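Local coordinates for protein phosphoribosylaminoimidazole-succinocarboxamide synthase (Saccharomyces cerevisiae, PDB 2CNQ) that catalyses the ATP-dependent joining of carboxyaminoimidazole ribotide and aspartate to form SAICAR, a step of de novo purine biosynthesis, at residues D9-L14 against P96-Q101; E62-F67 against K203-E208. All blocks are in the same frame, centred on the assembly; numbering follows the deposited sequence.

Interaction 1. Residues D9-L14 against P96-Q101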
loop_
_atom_site.group_PDB
_atom_site.type_symbol
_atom_site.label_atom_id
_atom_site.label_comp_id
_atom_site.label_asym_id
_atom_site.label_seq_id
_atom_site.Cartn_x
_atom_site.Cartn_y
_atom_site.Cartn_z
ATOM N N ASP A 9 16.891 20.325 1.910
ATOM C CA ASP A 9 17.838 21.368 1.580
ATOM C C ASP A 9 18.831 20.953 0.534
ATOM O O ASP A 9 19.982 21.367 0.533
ATOM C CB ASP A 9 18.548 21.874 2.820
ATOM C CG ASP A 9 17.605 22.618 3.719
ATOM O OD1 ASP A 9 16.743 23.341 3.194
ATOM O OD2 ASP A 9 17.688 22.485 4.933
ATOM N N GLY A 10 18.369 20.154 -0.393
ATOM C CA GLY A 10 19.178 19.765 -1.498
ATOM C C GLY A 10 20.247 18.794 -1.164
ATOM O O GLY A 10 21.091 18.536 -1.987
ATOM N N ILE A 11 20.229 18.205 0.019
ATOM C CA ILE A 11 21.282 17.316 0.407
ATOM C C ILE A 11 21.317 16.097 -0.477
ATOM O O ILE A 11 22.367 15.588 -0.780
ATOM C CB ILE A 11 21.153 16.984 1.855
ATOM C CG1 ILE A 11 21.482 18.233 2.667
ATOM C CG2 ILE A 11 22.051 15.845 2.249
ATOM C CD1 ILE A 11 20.991 18.147 4.070
ATOM N N LEU A 12 20.145 15.637 -0.889
ATOM C CA LEU A 12 19.990 14.581 -1.870
ATOM C C LEU A 12 19.082 15.121 -2.917
ATOM O O LEU A 12 18.166 15.837 -2.612
ATOM C CB LEU A 12 19.330 13.369 -1.289
ATOM C CG LEU A 12 20.041 12.703 -0.146
ATOM C CD1 LEU A 12 19.170 11.608 0.379
ATOM C CD2 LEU A 12 21.390 12.191 -0.568
ATOM N N PRO A 13 19.265 14.708 -4.148
ATOM C CA PRO A 13 18.312 15.068 -5.165
ATOM C C PRO A 13 16.977 14.442 -4.902
ATOM O O PRO A 13 16.891 13.310 -4.461
ATOM C CB PRO A 13 18.923 14.496 -6.425
ATOM C CG PRO A 13 20.363 14.235 -6.128
ATOM C CD PRO A 13 20.364 13.905 -4.667
ATOM N N LEU A 14 15.945 15.167 -5.229
ATOM C CA LEU A 14 14.616 14.669 -5.130
ATOM C C LEU A 14 14.282 13.931 -6.369
ATOM O O LEU A 14 14.358 14.494 -7.436
ATOM C CB LEU A 14 13.683 15.834 -4.911
ATOM C CG LEU A 14 12.209 15.500 -4.723
ATOM C CD1 LEU A 14 11.987 14.716 -3.467
ATOM C CD2 LEU A 14 11.435 16.769 -4.738
ATOM N N PRO A 96 19.495 17.006 13.417
ATOM C CA PRO A 96 18.097 16.896 13.827
ATOM C C PRO A 96 17.116 17.522 12.898
ATOM O O PRO A 96 16.035 17.007 12.785
ATOM C CB PRO A 96 18.052 17.499 15.192
ATOM C CG PRO A 96 19.294 18.107 15.390
ATOM C CD PRO A 96 20.341 17.505 14.482
ATOM N N LYS A 97 17.473 18.614 12.241
ATOM C CA LYS A 97 16.548 19.223 11.340
ATOM C C LYS A 97 16.089 18.240 10.305
ATOM O O LYS A 97 14.970 18.305 9.844
ATOM C CB LYS A 97 17.228 20.378 10.652
ATOM C CG LYS A 97 16.393 21.141 9.694
ATOM C CD LYS A 97 17.223 22.180 8.979
ATOM C CE LYS A 97 17.667 23.274 9.855
ATOM N NZ LYS A 97 18.331 24.320 9.087
ATOM N N TYR A 98 16.968 17.350 9.902
ATOM C CA TYR A 98 16.649 16.351 8.907
ATOM C C TYR A 98 16.249 15.062 9.514
ATOM O O TYR A 98 15.328 14.424 9.054
ATOM C CB TYR A 98 17.839 16.170 7.987
ATOM C CG TYR A 98 18.289 17.473 7.415
ATOM C CD1 TYR A 98 17.464 18.208 6.593
ATOM C CD2 TYR A 98 19.508 18.000 7.774
ATOM C CE1 TYR A 98 17.845 19.423 6.130
ATOM C CE2 TYR A 98 19.904 19.226 7.300
ATOM C CZ TYR A 98 19.064 19.944 6.513
ATOM O OH TYR A 98 19.478 21.161 6.058
ATOM N N LYS A 99 16.951 14.633 10.545
ATOM C CA LYS A 99 16.675 13.347 11.105
ATOM C C LYS A 99 15.254 13.256 11.589
ATOM O O LYS A 99 14.608 12.240 11.448
ATOM C CB LYS A 99 17.660 13.032 12.180
ATOM C CG LYS A 99 17.561 11.621 12.607
ATOM C CD LYS A 99 18.594 11.268 13.614
ATOM C CE LYS A 99 18.636 9.802 13.814
ATOM N NZ LYS A 99 19.289 9.546 15.107
ATOM N N THR A 100 14.751 14.316 12.151
ATOM C CA THR A 100 13.392 14.272 12.642
ATOM C C THR A 100 12.399 14.113 11.514
ATOM O O THR A 100 11.313 13.636 11.733
ATOM C CB THR A 100 13.062 15.498 13.436
ATOM O OG1 THR A 100 13.268 16.621 12.617
ATOM C CG2 THR A 100 13.841 15.572 14.713
ATOM N N GLN A 101 12.759 14.531 10.326
ATOM C CA GLN A 101 11.905 14.388 9.195
ATOM C C GLN A 101 11.989 13.035 8.546
ATOM O O GLN A 101 11.176 12.741 7.649
ATOM C CB GLN A 101 12.295 15.379 8.128
ATOM C CG GLN A 101 12.220 16.785 8.553
ATOM C CD GLN A 101 12.501 17.665 7.393
ATOM O OE1 GLN A 101 11.706 17.704 6.466
ATOM N NE2 GLN A 101 13.658 18.287 7.359
HETATM O O HOH W 1 17.434 24.734 6.495
#

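Interaction 2. Residues E62-F67 against K203-E208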
loop_
_atom_site.group_PDB
_atom_site.type_symbol
_atom_site.label_atom_id
_atom_site.label_comp_id
_atom_site.label_asym_id
_atom_site.label_seq_id
_atom_site.Cartn_x
_atom_site.Cartn_y
_atom_site.Cartn_z
ATOM N N GLU A 62 7.679 -2.803 6.647
ATOM C CA GLU A 62 8.808 -3.585 7.089
ATOM C C GLU A 62 8.388 -4.884 7.676
ATOM O O GLU A 62 9.006 -5.907 7.450
ATOM C CB GLU A 62 9.641 -2.804 8.073
ATOM C CG GLU A 62 10.362 -1.637 7.438
ATOM C CD GLU A 62 11.172 -0.952 8.426
ATOM O OE1 GLU A 62 12.350 -1.332 8.574
ATOM O OE2 GLU A 62 10.623 -0.105 9.112
ATOM N N PHE A 63 7.308 -4.865 8.438
ATOM C CA PHE A 63 6.799 -6.084 9.008
ATOM C C PHE A 63 6.496 -7.087 7.926
ATOM O O PHE A 63 6.858 -8.242 8.001
ATOM C CB PHE A 63 5.558 -5.797 9.816
ATOM C CG PHE A 63 4.839 -7.024 10.203
ATOM C CD1 PHE A 63 3.817 -7.493 9.425
ATOM C CD2 PHE A 63 5.212 -7.748 11.311
ATOM C CE1 PHE A 63 3.181 -8.662 9.735
ATOM C CE2 PHE A 63 4.576 -8.904 11.621
ATOM C CZ PHE A 63 3.576 -9.370 10.812
ATOM N N TRP A 64 5.799 -6.632 6.892
ATOM C CA TRP A 64 5.423 -7.542 5.845
ATOM C C TRP A 64 6.584 -7.946 5.002
ATOM O O TRP A 64 6.630 -9.078 4.542
ATOM C CB TRP A 64 4.342 -6.960 5.000
ATOM C CG TRP A 64 3.061 -6.805 5.684
ATOM C CD1 TRP A 64 2.466 -5.646 5.962
ATOM C CD2 TRP A 64 2.175 -7.831 6.132
ATOM N NE1 TRP A 64 1.262 -5.861 6.576
ATOM C CE2 TRP A 64 1.054 -7.204 6.655
ATOM C CE3 TRP A 64 2.229 -9.215 6.136
ATOM C CZ2 TRP A 64 -0.040 -7.902 7.115
ATOM C CZ3 TRP A 64 1.145 -9.901 6.611
ATOM C CH2 TRP A 64 0.040 -9.258 7.102
ATOM N N PHE A 65 7.515 -7.048 4.743
ATOM C CA PHE A 65 8.684 -7.443 3.996
ATOM C C PHE A 65 9.381 -8.576 4.695
ATOM O O PHE A 65 9.829 -9.510 4.070
ATOM C CB PHE A 65 9.637 -6.281 3.817
ATOM C CG PHE A 65 9.237 -5.308 2.765
ATOM C CD1 PHE A 65 9.009 -5.732 1.480
ATOM C CD2 PHE A 65 9.169 -3.962 3.030
ATOM C CE1 PHE A 65 8.694 -4.832 0.507
ATOM C CE2 PHE A 65 8.845 -3.068 2.059
ATOM C CZ PHE A 65 8.589 -3.511 0.807
ATOM N N LYS A 66 9.461 -8.482 6.010
ATOM C CA LYS A 66 10.105 -9.495 6.777
ATOM C C LYS A 66 9.277 -10.758 6.771
ATOM O O LYS A 66 9.820 -11.850 6.671
ATOM C CB LYS A 66 10.302 -8.968 8.177
ATOM C CG LYS A 66 10.995 -9.949 9.090
ATOM C CD LYS A 66 11.203 -9.405 10.475
ATOM C CE LYS A 66 12.116 -8.192 10.513
ATOM N NZ LYS A 66 13.469 -8.417 9.930
ATOM N N PHE A 67 7.963 -10.631 6.911
ATOM C CA PHE A 67 7.081 -11.771 6.898
ATOM C C PHE A 67 7.188 -12.543 5.607
ATOM O O PHE A 67 7.094 -13.759 5.577
ATOM C CB PHE A 67 5.668 -11.284 7.106
ATOM C CG PHE A 67 4.652 -12.351 7.148
ATOM C CD1 PHE A 67 4.496 -13.150 8.246
ATOM C CD2 PHE A 67 3.811 -12.543 6.096
ATOM C CE1 PHE A 67 3.515 -14.122 8.250
ATOM C CE2 PHE A 67 2.845 -13.498 6.107
ATOM C CZ PHE A 67 2.700 -14.285 7.171
ATOM N N LYS A 203 -3.138 -13.115 4.057
ATOM C CA LYS A 203 -4.529 -13.206 4.405
ATOM C C LYS A 203 -4.728 -14.219 5.493
ATOM O O LYS A 203 -5.437 -13.991 6.445
ATOM C CB LYS A 203 -5.341 -13.598 3.180
ATOM C CG LYS A 203 -6.823 -13.692 3.444
ATOM C CD LYS A 203 -7.670 -14.351 2.362
ATOM C CE LYS A 203 -7.068 -15.588 1.686
ATOM N NZ LYS A 203 -7.379 -16.877 2.352
ATOM N N ASP A 204 -4.114 -15.370 5.353
ATOM C CA ASP A 204 -4.321 -16.419 6.325
ATOM C C ASP A 204 -3.740 -16.006 7.646
ATOM O O ASP A 204 -4.336 -16.215 8.677
ATOM C CB ASP A 204 -3.724 -17.696 5.844
ATOM C CG ASP A 204 -4.511 -18.305 4.732
ATOM O OD1 ASP A 204 -3.983 -19.259 4.145
ATOM O OD2 ASP A 204 -5.638 -17.855 4.457
ATOM N N TYR A 205 -2.576 -15.397 7.613
ATOM C CA TYR A 205 -1.946 -14.919 8.802
ATOM C C TYR A 205 -2.806 -13.889 9.471
ATOM O O TYR A 205 -3.026 -13.910 10.670
ATOM C CB TYR A 205 -0.588 -14.342 8.440
ATOM C CG TYR A 205 -0.025 -13.499 9.519
ATOM C CD1 TYR A 205 0.625 -14.029 10.597
ATOM C CD2 TYR A 205 -0.201 -12.135 9.466
ATOM C CE1 TYR A 205 1.091 -13.202 11.596
ATOM C CE2 TYR A 205 0.231 -11.317 10.442
ATOM C CZ TYR A 205 0.888 -11.856 11.509
ATOM O OH TYR A 205 1.327 -11.085 12.530
ATOM N N ALA A 206 -3.265 -12.931 8.702
ATOM C CA ALA A 206 -4.048 -11.868 9.255
ATOM C C ALA A 206 -5.343 -12.379 9.821
ATOM O O ALA A 206 -5.804 -11.884 10.829
ATOM C CB ALA A 206 -4.307 -10.822 8.231
ATOM N N LYS A 207 -5.948 -13.337 9.149
ATOM C CA LYS A 207 -7.224 -13.827 9.595
ATOM C C LYS A 207 -7.102 -14.394 10.977
ATOM O O LYS A 207 -7.980 -14.190 11.806
ATOM C CB LYS A 207 -7.773 -14.868 8.652
ATOM C CG LYS A 207 -9.201 -15.293 8.967
ATOM C CD LYS A 207 -10.192 -14.176 8.994
ATOM C CE LYS A 207 -11.621 -14.678 9.069
ATOM N NZ LYS A 207 -11.839 -15.348 10.369
ATOM N N GLU A 208 -6.024 -15.091 11.249
ATOM C CA GLU A 208 -5.848 -15.669 12.554
ATOM C C GLU A 208 -5.670 -14.580 13.580
ATOM O O GLU A 208 -6.049 -14.752 14.719
ATOM C CB GLU A 208 -4.685 -16.623 12.530
ATOM C CG GLU A 208 -4.509 -17.399 13.797
ATOM C CD GLU A 208 -3.797 -16.640 14.881
ATOM O OE1 GLU A 208 -3.024 -15.714 14.599
ATOM O OE2 GLU A 208 -3.987 -17.007 16.053
#

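Interaction 1. Residues D9-L14 against P96-Q101
Lys97, on the first turn of the helix, reaches Asp9 through a water. Its chain bends at the third torsion (chi3 -69°), and NZ stops 4.6 Å from Asp9 OD2, too far for a direct salt bridge. The water fills the gap, accepting from Lys97 NZ and donating to Asp9 OD2 at 2.7 Å. Farther back along the same side chain, Lys97 CB lies over the centre of one face of the Tyr98 ring.

Tyr98 carries most of the contact. Its hydroxyl donates to Asp9 OD2 in a very short bond of 2.5 Å, and OD2 sits at the edge of the ring, in its plane, while the carboxylate as a whole is turned 85° against the ring. Two donors, the phenol and the water, thus grip OD2. On the ring face opposite Lys97 CB, Ile11 CD1 makes a CH-pi contact 3.7 Å from the centroid, so the phenol has Ile11 close over one face and, more loosely, its own helix neighbour over the other.

At the end of the segment, Gln101 NE2 turns back to Lys97 O at 2.8 Å, while its OE1 accepts from the backbone N of Glu7. Leu93, just ahead of helix 96-102, touches Ile11, Leu12 and Tyr98. The contact therefore packs the N-terminal loop against this helix, just before the loop enters edge strand 14-17 of the four-stranded antiparallel sheet.

Interaction 2. Residues E62-F67 against K203-E208
Phe63 and Phe67, one helical turn apart, both hold CG anti to the backbone N (chi1 169° and -179°), and this sends their rings out together toward Tyr205. Tyr205 makes the same choice on its own helix and comes to meet them, while Trp64, with CG beside its backbone N, swings its six-membered ring in from the flank.

The four rings form an aromatic cluster centred on Tyr205. Phe67 bears on the root of the tyrosine: its CZ is 3.5 Å from Tyr205 CB, and its CE1 lies over one face of the phenol ring. Phe63 comes from the opposite direction and meets the far end obliquely, its CZ 3.3 Å from Tyr205 OH. Between them, Trp64 CH2 touches Tyr205 CD2 at 3.7 Å, the indole turned almost perpendicular to the phenol. Within the first helix, Phe63 CD1 also rests over a face of the indole, and Phe67 CD2 meets the indole's edge in plane.

No hydrogen bond crosses between the segments; the Tyr205 hydroxyl is hydrogen-bonded instead to Leu299 O. The rings fill the space between the two helices, whose short axes pass 12.9 Å apart at 120°. Helix 282-300 borders the cluster, its Leu299 touching Trp64 and Ala206, while Trp64 and Phe65 pack on Val235 of strand 228-245 and Ala206 meets Ile213 of strand 211-223, joining the helices to the mixed sheet.

In the fold
The two interactions alternate along the chain: loop 9-14, then helix 53-67, then helix 96-102, and finally helix 185-209. Their centres lie 32 Å apart, and with about 13 Å between nearest atoms they do not touch. Interaction 1 is peripheral, 24 Å from the chain centre, beside the four-stranded antiparallel sheet that begins with strand 14-17; interaction 2 lies deeper, against the mixed sheet containing strands 211-223 and 228-245. Glu62 and Lys66, on the helix of interaction 2, belong to a nucleotide pocket seen occupied by AMP or AMZ, which also includes Ser106 to Leu108, just beyond helix 96-102. The pocket thus takes residues from the helix of interaction 2 and from the chain that follows the helix of interaction 1.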